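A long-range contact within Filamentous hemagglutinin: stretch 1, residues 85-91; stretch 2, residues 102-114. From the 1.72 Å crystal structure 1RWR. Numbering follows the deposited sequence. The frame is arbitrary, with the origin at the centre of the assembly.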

# COMPACT_ATOMS: atom_id res chain seq x y z
N PRO A 85 -13.80 6.10 -5.88
CA PRO A 85 -12.56 5.33 -5.64
C PRO A 85 -11.42 5.79 -6.56
O PRO A 85 -11.65 6.62 -7.48
CB PRO A 85 -12.98 3.89 -5.99
CG PRO A 85 -14.02 4.07 -7.08
CD PRO A 85 -14.80 5.30 -6.60
N SER A 86 -10.22 5.22 -6.34
CA SER A 86 -9.04 5.53 -7.13
C SER A 86 -8.59 4.30 -7.90
O SER A 86 -8.59 3.19 -7.35
CB SER A 86 -7.87 5.95 -6.23
OG SER A 86 -8.13 7.16 -5.58
N ARG A 87 -8.16 4.49 -9.13
CA ARG A 87 -7.47 3.47 -9.88
C ARG A 87 -6.01 3.92 -10.01
O ARG A 87 -5.75 5.09 -10.30
CB ARG A 87 -8.11 3.32 -11.26
CG ARG A 87 -7.53 2.25 -12.06
CD ARG A 87 -8.31 1.85 -13.35
NE ARG A 87 -7.53 0.80 -13.99
CZ ARG A 87 -6.47 0.99 -14.79
NH1 ARG A 87 -6.08 2.21 -15.18
NH2 ARG A 87 -5.81 -0.06 -15.23
N LEU A 88 -5.08 2.98 -9.83
CA LEU A 88 -3.64 3.23 -9.95
C LEU A 88 -2.99 2.22 -10.88
O LEU A 88 -2.97 1.00 -10.60
CB LEU A 88 -2.96 3.12 -8.59
CG LEU A 88 -3.58 3.92 -7.46
CD1 LEU A 88 -2.90 3.61 -6.14
CD2 LEU A 88 -3.54 5.43 -7.78
N ALA A 89 -2.41 2.74 -11.94
CA ALA A 89 -1.68 1.96 -12.94
C ALA A 89 -0.54 2.80 -13.45
O ALA A 89 -0.73 3.99 -13.70
CB ALA A 89 -2.61 1.60 -14.15
N GLY A 90 0.62 2.16 -13.63
CA GLY A 90 1.82 2.79 -14.14
C GLY A 90 2.80 3.06 -13.02
O GLY A 90 2.73 2.43 -11.97
N THR A 91 3.70 4.01 -13.25
CA THR A 91 4.79 4.30 -12.32
C THR A 91 4.50 5.53 -11.51
O THR A 91 4.18 6.57 -12.06
CB THR A 91 6.06 4.54 -13.05
OG1 THR A 91 6.42 3.39 -13.81
CG2 THR A 91 7.22 4.78 -12.05
N ILE A 102 1.98 7.86 0.32
CA ILE A 102 0.76 7.33 0.93
C ILE A 102 -0.39 7.80 0.08
O ILE A 102 -0.57 9.02 -0.11
CB ILE A 102 0.56 7.87 2.39
CG1 ILE A 102 1.77 7.61 3.29
CG2 ILE A 102 -0.65 7.22 2.99
CD1 ILE A 102 2.86 8.64 3.20
N ILE A 103 -1.17 6.85 -0.42
CA ILE A 103 -2.37 7.11 -1.20
C ILE A 103 -3.56 6.61 -0.38
O ILE A 103 -3.68 5.44 -0.10
CB ILE A 103 -2.34 6.44 -2.59
CG1 ILE A 103 -1.03 6.70 -3.38
CG2 ILE A 103 -3.59 6.89 -3.41
CD1 ILE A 103 -0.76 8.07 -3.62
N ALA A 104 -4.44 7.52 0.01
CA ALA A 104 -5.57 7.22 0.90
C ALA A 104 -6.89 7.57 0.24
O ALA A 104 -7.15 8.73 -0.10
CB ALA A 104 -5.42 7.97 2.22
N ASN A 105 -7.76 6.58 0.09
CA ASN A 105 -9.08 6.81 -0.45
C ASN A 105 -10.07 5.84 0.23
O ASN A 105 -10.11 4.65 -0.10
CB ASN A 105 -9.07 6.65 -1.97
CG ASN A 105 -10.42 7.05 -2.59
OD1 ASN A 105 -11.43 7.13 -1.87
ND2 ASN A 105 -10.44 7.27 -3.89
N PRO A 106 -10.84 6.31 1.20
CA PRO A 106 -11.81 5.45 1.88
C PRO A 106 -12.84 4.78 0.97
O PRO A 106 -13.41 3.78 1.37
CB PRO A 106 -12.46 6.38 2.90
CG PRO A 106 -11.37 7.33 3.21
CD PRO A 106 -10.73 7.63 1.87
N ASN A 107 -13.04 5.31 -0.22
CA ASN A 107 -13.99 4.73 -1.16
C ASN A 107 -13.50 3.48 -1.85
O ASN A 107 -14.28 2.73 -2.44
CB ASN A 107 -14.37 5.77 -2.19
CG ASN A 107 -14.91 7.02 -1.54
OD1 ASN A 107 -15.92 6.96 -0.78
ND2 ASN A 107 -14.24 8.13 -1.74
N GLY A 108 -12.18 3.26 -1.80
CA GLY A 108 -11.58 2.11 -2.44
C GLY A 108 -10.44 2.46 -3.37
O GLY A 108 -10.34 3.58 -3.87
N ILE A 109 -9.56 1.48 -3.57
CA ILE A 109 -8.48 1.61 -4.55
C ILE A 109 -8.35 0.33 -5.34
O ILE A 109 -8.32 -0.76 -4.75
CB ILE A 109 -7.14 1.92 -3.85
CG1 ILE A 109 -7.23 3.14 -2.94
CG2 ILE A 109 -6.04 2.03 -4.88
CD1 ILE A 109 -5.94 3.35 -2.15
N SER A 110 -8.25 0.45 -6.67
CA SER A 110 -7.91 -0.69 -7.50
C SER A 110 -6.53 -0.42 -8.13
O SER A 110 -6.22 0.73 -8.49
CB SER A 110 -9.01 -0.95 -8.52
OG SER A 110 -9.18 0.16 -9.33
N VAL A 111 -5.73 -1.48 -8.22
CA VAL A 111 -4.35 -1.39 -8.61
C VAL A 111 -4.07 -2.36 -9.75
O VAL A 111 -4.38 -3.52 -9.64
CB VAL A 111 -3.47 -1.73 -7.43
CG1 VAL A 111 -2.02 -1.56 -7.77
CG2 VAL A 111 -3.78 -0.86 -6.21
N ASN A 112 -3.47 -1.88 -10.83
CA ASN A 112 -3.15 -2.76 -11.97
C ASN A 112 -1.84 -2.40 -12.63
O ASN A 112 -1.76 -1.44 -13.38
CB ASN A 112 -4.27 -2.72 -13.00
CG ASN A 112 -4.13 -3.83 -14.03
OD1 ASN A 112 -3.88 -4.94 -13.68
ND2 ASN A 112 -4.27 -3.50 -15.31
N GLY A 113 -0.80 -3.16 -12.36
CA GLY A 113 0.50 -2.92 -12.97
C GLY A 113 1.15 -1.64 -12.43
O GLY A 113 1.50 -0.72 -13.20
N LEU A 114 1.33 -1.61 -11.13
CA LEU A 114 1.84 -0.43 -10.43
C LEU A 114 3.32 -0.61 -10.10
O LEU A 114 3.73 -1.67 -9.67
CB LEU A 114 1.03 -0.20 -9.15
CG LEU A 114 1.26 1.14 -8.41
CD1 LEU A 114 0.80 2.30 -9.24
CD2 LEU A 114 0.60 1.16 -7.04
O HOH W 1 -11.34 1.46 -8.43
O HOH W 2 -9.52 -0.84 -11.94

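The two stretches meet as neighbouring strands of a parallel β-sheet, held by a ladder of backbone hydrogen bonds, closed at one end by an asparagine side chain and packed on one face by aliphatic residues. The axes of strands 86-89 and 109-111 approach to 4.7 Å, and their N-to-C directions differ by 19°. S86 pairs with I109, R87 with S110 and L88 with V111, at CA-CA distances of 4.7 to 4.9 Å.

Hydrogen bonding alternates as parallel pairing requires. S86 N donates to G108 O (3.0 Å, 164° at the hydrogen), and S86 O accepts from S110 N (2.8 Å, 162°). L88 repeats the pattern, its N reaching S110 O (2.9 Å) and its O receiving N112 N (2.9 Å). CA-H...O contacts supplement these bonds, as between I109 CA and S86 O at 3.2 Å. Beyond L88 the register slips by one residue in a β-bulge, so that G90 pairs with L114 and G90 N donates to G113 O (3.0 Å). The phi/psi of G90, 103°/-157°, would jam a CB against the preceding carbonyl oxygen, which by itself calls for glycine.

At the other end, a type I turn from N105 to G108 brings stretch 2 into line, with G108 N bonded to N105 O at 3.0 Å. N105 serves both stretches: its OD1 accepts from N107 N (2.9 Å), while its ND2 donates to S86 OG (2.9 Å) with a nearly straight angle of 174°. An amide suits this place because it offers an acceptor to the turn and a donor to the buried serine. G108, at phi/psi 127°/156°, also has a backbone conformation that calls for glycine.

Side chains sort by face. S86, L88, I109, V111 and L114 share one face, where L88 loses 122 Å² to stretch 2, the largest area covered on any residue here. L88 CD1 lies 3.7 Å from I109 CG2 and 4.3 Å from I103 CG2, while L88 CB meets L114 CD1 at 3.9 Å; an aliphatic chain of this length can touch all three without needing a polar partner.

R87 and S110 occupy the other face, both partly exposed. Their side chains approach at 3.8 Å between R87 CG and S110 OG, and water 2 links them, 2.8 Å from S110 OG and more weakly bound to R87 NE at 3.3 Å. Polar ends suit this wetter side. In total, the contact buries 714 Å², summed over both stretches.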